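Local coordinates for protein pyridine synthase TbtD (Thermobispora bispora, PDB 5WA4) that probably catalyses the formal [4+2] aza-cycloaddition that builds the central pyridine ring of the thiopeptide thiomuracin, and binds an N-terminal leader peptide, at residues E[171-175]-E[321-325]; E[143-149]-E[249-253]. All blocks are in the same frame, centred on the assembly; numbering follows the deposited sequence.

In the fold
Both contacts lie in the helical part of the chain, their centres about 11 Å apart, and illustrate how one buried residue can tie two helix pairs together. Contact 1 joins helix 164-178 to helix 307-328, whereas contact 2 joins helix 135-159 to helix 244-265. Along the chain their segments alternate, in the order 143-149, 171-175, 249-253, 321-325, so the two pairings interlock. Trp-249 of contact 2 provides the bridge: its NE1 lies 2.8 Å from OG1 of Thr-175 and 3.3 Å from OG1 of Thr-321, both probable hydrogen bonds. All four segments belong to the region related to lantibiotic dehydratase C-terminal domains, and together they join sequence-distant helices into one core.

Contact 1 (E[171-175]-E[321-325]); sequences LVVAT and TYLHL
OG1 of Thr-175 faces OG1 of Thr-321 across the contact at 3.2 Å, and two further groups meet it there: the carbonyl O of Leu-171, one turn earlier, to which it donates at 3.2 Å, and NE1 of Trp-249. The hydroxyl oxygen stands above the Leu-171 carbonyl plane, 38° out of it and not on a lone pair, and the same carbonyl also takes the backbone N-H of Thr-175. The single indole N-H of Trp-249 probably divides between the two threonine hydroxyls, the Thr-175 bond being the shorter. The two segments belong to neighbouring antiparallel helices of the helical core, and the axes of these short segments approach to 10.5 Å at 168°. Further along, aliphatic branches make the rest of the contact. CD1 of Leu-171 approaches the edge of the His-324 imidazole in its plane, 3.6 Å from His-324 CD2, and also meets CD2 of Leu-325. With CG anti to the backbone N (chi1 -178°), His-324 turns that edge to Leu-171, while its ring stacks with that of Trp-249. CG2 of Val-172 touches two residues: CE1 at the in-plane edge of the Tyr-322 ring and CD1 of Leu-325, each 3.7 Å away. Tyr-322 in turn stacks on His-194 of helix 184-201.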
loop_
_atom_site.group_PDB
_atom_site.type_symbol
_atom_site.label_atom_id
_atom_site.label_comp_id
_atom_site.label_asym_id
_atom_site.label_seq_id
_atom_site.Cartn_x
_atom_site.Cartn_y
_atom_site.Cartn_z
ATOM N N LEU E 171 19.560 16.530 -29.597
ATOM C CA LEU E 171 19.894 15.128 -29.341
ATOM C C LEU E 171 18.701 14.332 -28.844
ATOM O O LEU E 171 18.373 13.277 -29.391
ATOM C CB LEU E 171 21.035 15.016 -28.336
ATOM C CG LEU E 171 22.340 15.608 -28.859
ATOM C CD1 LEU E 171 23.505 15.376 -27.890
ATOM C CD2 LEU E 171 22.633 15.081 -30.259
ATOM N N VAL E 172 18.046 14.837 -27.808
ATOM C CA VAL E 172 16.886 14.154 -27.238
ATOM C C VAL E 172 15.802 13.895 -28.288
ATOM O O VAL E 172 15.316 12.786 -28.412
ATOM C CB VAL E 172 16.315 14.968 -26.049
ATOM C CG1 VAL E 172 14.820 14.820 -25.928
ATOM C CG2 VAL E 172 17.015 14.574 -24.766
ATOM N N VAL E 173 15.439 14.915 -29.051
ATOM C CA VAL E 173 14.433 14.764 -30.101
ATOM C C VAL E 173 14.868 13.755 -31.179
ATOM O O VAL E 173 14.058 12.966 -31.653
ATOM C CB VAL E 173 14.130 16.129 -30.789
ATOM C CG1 VAL E 173 13.156 15.958 -31.949
ATOM C CG2 VAL E 173 13.574 17.125 -29.798
ATOM N N ALA E 174 16.146 13.793 -31.556
ATOM C CA ALA E 174 16.644 13.006 -32.681
ATOM C C ALA E 174 16.618 11.509 -32.368
ATOM O O ALA E 174 16.198 10.689 -33.202
ATOM C CB ALA E 174 18.045 13.440 -33.058
ATOM N N THR E 175 17.067 11.169 -31.161
ATOM C CA THR E 175 17.015 9.805 -30.671
ATOM C C THR E 175 15.579 9.247 -30.643
ATOM O O THR E 175 15.344 8.094 -31.068
ATOM C CB THR E 175 17.650 9.715 -29.285
ATOM O OG1 THR E 175 19.005 10.175 -29.375
ATOM C CG2 THR E 175 17.657 8.286 -28.776
ATOM N N THR E 321 21.499 8.643 -24.073
ATOM C CA THR E 321 21.491 10.038 -24.461
ATOM C C THR E 321 21.472 10.940 -23.224
ATOM O O THR E 321 22.305 11.861 -23.099
ATOM C CB THR E 321 20.298 10.376 -25.344
ATOM O OG1 THR E 321 20.437 9.709 -26.599
ATOM C CG2 THR E 321 20.227 11.873 -25.581
ATOM N N TYR E 322 20.534 10.671 -22.315
ATOM C CA TYR E 322 20.451 11.451 -21.092
ATOM C C TYR E 322 21.798 11.405 -20.393
ATOM O O TYR E 322 22.248 12.417 -19.892
ATOM C CB TYR E 322 19.349 10.939 -20.164
ATOM C CG TYR E 322 17.936 11.045 -20.716
ATOM C CD1 TYR E 322 17.618 11.956 -21.723
ATOM C CD2 TYR E 322 16.920 10.234 -20.220
ATOM C CE1 TYR E 322 16.327 12.048 -22.222
ATOM C CE2 TYR E 322 15.630 10.322 -20.694
ATOM C CZ TYR E 322 15.329 11.223 -21.698
ATOM O OH TYR E 322 14.032 11.283 -22.193
ATOM N N LEU E 323 22.462 10.250 -20.394
ATOM C CA LEU E 323 23.734 10.110 -19.685
ATOM C C LEU E 323 24.849 10.945 -20.349
ATOM O O LEU E 323 25.792 11.408 -19.671
ATOM C CB LEU E 323 24.147 8.635 -19.592
ATOM C CG LEU E 323 23.533 7.671 -18.559
ATOM C CD1 LEU E 323 24.086 6.292 -18.773
ATOM C CD2 LEU E 323 23.832 8.085 -17.129
ATOM N N HIS E 324 24.718 11.146 -21.663
ATOM C CA HIS E 324 25.608 11.998 -22.448
ATOM C C HIS E 324 25.422 13.453 -22.016
ATOM O O HIS E 324 26.378 14.126 -21.661
ATOM C CB HIS E 324 25.297 11.830 -23.935
ATOM C CG HIS E 324 26.169 12.628 -24.870
ATOM N ND1 HIS E 324 27.549 12.550 -24.865
ATOM C CD2 HIS E 324 25.845 13.480 -25.878
ATOM C CE1 HIS E 324 28.034 13.322 -25.824
ATOM N NE2 HIS E 324 27.021 13.891 -26.459
ATOM N N LEU E 325 24.176 13.928 -22.046
ATOM C CA LEU E 325 23.850 15.296 -21.670
ATOM C C LEU E 325 24.381 15.618 -20.261
ATOM O O LEU E 325 24.912 16.698 -20.042
ATOM C CB LEU E 325 22.338 15.542 -21.738
ATOM C CG LEU E 325 21.655 15.162 -23.047
ATOM C CD1 LEU E 325 20.151 15.370 -22.998
ATOM C CD2 LEU E 325 22.257 15.884 -24.237
#

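Contact 2 (E[143-149]-E[249-253]); sequences FYADTTP and WVRRL
The phenyl ring of Phe-143 presents its edge to helix 244-265, with CZ 3.6 Å from CH2 of Trp-249 and CE1 3.6 Å from CD2 of Leu-253. The planes of Phe-143 and the six-membered ring of Trp-249 stand at 82°, with 6.0 Å between centroids, and the approach to the indole is oblique. One turn along, CG2 of Thr-147 reaches CZ3 of Trp-249 at 3.4 Å. Arg-252, partly exposed, bends at its third torsion and lays its guanidinium against the 143-149 backbone: the carbonyl O of Asp-146 sits over one face of that group, where the N-H directions suit no hydrogen bond, while CG of Pro-149 lies 3.5 Å from Arg-252 NH1. Behind these contacts, OG1 of Thr-147 donates to the carbonyl O of Phe-143. With that hydroxyl placed between the backbone N and carbonyl carbon (chi1 46°), CG2 is left to face the indole. Trp-249 itself is positioned by its stack with His-324 and by probable NE1 bonds to Thr-175 and Thr-321. Facing away from 249-253, Thr-148 OG1 donates to Tyr-144 O, and Arg-327 of helix 307-328 bonds to both oxygens. Helix 135-159 kinks at Pro-149. The axes of these segments lie 10.7 Å apart at 158°: antiparallel helix packing within the helical part of this lantibiotic-dehydratase C-terminal family protein, with an aromatic-aliphatic interior and an arginine at its more exposed side.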
loop_
_atom_site.group_PDB
_atom_site.type_symbol
_atom_site.label_atom_id
_atom_site.label_comp_id
_atom_site.label_asym_id
_atom_site.label_seq_id
_atom_site.Cartn_x
_atom_site.Cartn_y
_atom_site.Cartn_z
ATOM N N PHE E 143 29.907 2.807 -25.277
ATOM C CA PHE E 143 29.120 3.976 -25.638
ATOM C C PHE E 143 29.842 5.286 -25.295
ATOM O O PHE E 143 29.829 6.221 -26.082
ATOM C CB PHE E 143 27.748 3.961 -24.954
ATOM C CG PHE E 143 27.034 5.275 -25.041
ATOM C CD1 PHE E 143 26.349 5.626 -26.198
ATOM C CD2 PHE E 143 27.097 6.193 -23.982
ATOM C CE1 PHE E 143 25.709 6.857 -26.306
ATOM C CE2 PHE E 143 26.470 7.425 -24.072
ATOM C CZ PHE E 143 25.768 7.763 -25.244
ATOM N N TYR E 144 30.442 5.354 -24.115
ATOM C CA TYR E 144 31.044 6.591 -23.673
ATOM C C TYR E 144 32.216 6.907 -24.591
ATOM O O TYR E 144 32.354 8.040 -25.074
ATOM C CB TYR E 144 31.468 6.514 -22.190
ATOM C CG TYR E 144 30.334 6.819 -21.220
ATOM C CD1 TYR E 144 29.490 7.886 -21.444
ATOM C CD2 TYR E 144 30.099 6.038 -20.088
ATOM C CE1 TYR E 144 28.458 8.182 -20.573
ATOM C CE2 TYR E 144 29.058 6.327 -19.214
ATOM C CZ TYR E 144 28.238 7.409 -19.466
ATOM O OH TYR E 144 27.177 7.744 -18.630
ATOM N N ALA E 145 33.032 5.893 -24.856
ATOM C CA ALA E 145 34.165 6.033 -25.764
ATOM C C ALA E 145 33.723 6.475 -27.165
ATOM O O ALA E 145 34.285 7.389 -27.754
ATOM C CB ALA E 145 34.931 4.720 -25.842
ATOM N N ASP E 146 32.708 5.824 -27.703
ATOM C CA ASP E 146 32.318 6.113 -29.066
ATOM C C ASP E 146 31.748 7.528 -29.195
ATOM O O ASP E 146 31.783 8.107 -30.285
ATOM C CB ASP E 146 31.311 5.069 -29.561
ATOM C CG ASP E 146 31.889 3.666 -29.566
ATOM O OD1 ASP E 146 33.135 3.531 -29.608
ATOM O OD2 ASP E 146 31.102 2.692 -29.526
ATOM N N THR E 147 31.246 8.085 -28.090
ATOM C CA THR E 147 30.582 9.392 -28.118
ATOM C C THR E 147 31.458 10.564 -27.640
ATOM O O THR E 147 31.009 11.720 -27.629
ATOM C CB THR E 147 29.286 9.396 -27.277
ATOM O OG1 THR E 147 29.524 8.765 -26.014
ATOM C CG2 THR E 147 28.181 8.665 -27.999
ATOM N N THR E 148 32.702 10.283 -27.276
ATOM C CA THR E 148 33.605 11.342 -26.853
ATOM C C THR E 148 33.816 12.510 -27.856
ATOM O O THR E 148 33.811 13.686 -27.447
ATOM C CB THR E 148 34.937 10.753 -26.506
ATOM O OG1 THR E 148 34.793 10.000 -25.299
ATOM C CG2 THR E 148 35.942 11.842 -26.300
ATOM N N PRO E 149 33.998 12.214 -29.163
ATOM C CA PRO E 149 34.066 13.377 -30.063
ATOM C C PRO E 149 32.746 14.132 -30.154
ATOM O O PRO E 149 32.728 15.263 -30.638
ATOM C CB PRO E 149 34.432 12.760 -31.430
ATOM C CG PRO E 149 34.128 11.308 -31.308
ATOM C CD PRO E 149 34.343 10.963 -29.862
ATOM N N TRP E 249 24.953 11.823 -34.318
ATOM C CA TRP E 249 24.430 11.265 -33.093
ATOM C C TRP E 249 23.669 10.010 -33.435
ATOM O O TRP E 249 23.999 8.947 -32.918
ATOM C CB TRP E 249 23.529 12.239 -32.348
ATOM C CG TRP E 249 23.069 11.669 -31.027
ATOM C CD1 TRP E 249 21.780 11.349 -30.661
ATOM C CD2 TRP E 249 23.896 11.319 -29.908
ATOM N NE1 TRP E 249 21.770 10.842 -29.375
ATOM C CE2 TRP E 249 23.055 10.814 -28.901
ATOM C CE3 TRP E 249 25.263 11.385 -29.664
ATOM C CZ2 TRP E 249 23.538 10.387 -27.684
ATOM C CZ3 TRP E 249 25.740 10.958 -28.448
ATOM C CH2 TRP E 249 24.886 10.467 -27.476
ATOM N N VAL E 250 22.649 10.145 -34.279
ATOM C CA VAL E 250 21.845 8.997 -34.675
ATOM C C VAL E 250 22.718 7.847 -35.180
ATOM O O VAL E 250 22.685 6.738 -34.641
ATOM C CB VAL E 250 20.842 9.356 -35.761
ATOM C CG1 VAL E 250 20.213 8.078 -36.309
ATOM C CG2 VAL E 250 19.775 10.298 -35.214
ATOM N N ARG E 251 23.552 8.146 -36.169
ATOM C CA ARG E 251 24.372 7.146 -36.849
ATOM C C ARG E 251 25.251 6.307 -35.906
ATOM O O ARG E 251 25.615 5.171 -36.218
ATOM C CB ARG E 251 25.242 7.840 -37.895
ATOM C CG ARG E 251 26.057 6.914 -38.709
ATOM C CD ARG E 251 27.133 7.622 -39.446
ATOM N NE ARG E 251 26.651 8.905 -39.885
ATOM C CZ ARG E 251 27.388 10.009 -39.887
ATOM N NH1 ARG E 251 28.678 9.961 -39.562
ATOM N NH2 ARG E 251 26.846 11.143 -40.300
ATOM N N ARG E 252 25.543 6.867 -34.745
ATOM C CA ARG E 252 26.469 6.319 -33.764
ATOM C C ARG E 252 25.695 5.569 -32.682
ATOM O O ARG E 252 26.263 4.817 -31.884
ATOM C CB ARG E 252 27.284 7.463 -33.147
ATOM C CG ARG E 252 28.345 7.095 -32.134
ATOM C CD ARG E 252 29.428 8.185 -32.137
ATOM N NE ARG E 252 30.598 7.836 -32.953
ATOM C CZ ARG E 252 31.532 8.701 -33.347
ATOM N NH1 ARG E 252 31.425 9.987 -33.022
ATOM N NH2 ARG E 252 32.565 8.285 -34.077
ATOM N N LEU E 253 24.388 5.799 -32.647
ATOM C CA LEU E 253 23.546 5.176 -31.636
ATOM C C LEU E 253 22.880 3.922 -32.212
ATOM O O LEU E 253 22.573 2.998 -31.470
ATOM C CB LEU E 253 22.475 6.144 -31.129
ATOM C CG LEU E 253 22.679 6.830 -29.788
ATOM C CD1 LEU E 253 21.338 7.273 -29.244
ATOM C CD2 LEU E 253 23.366 5.897 -28.843
#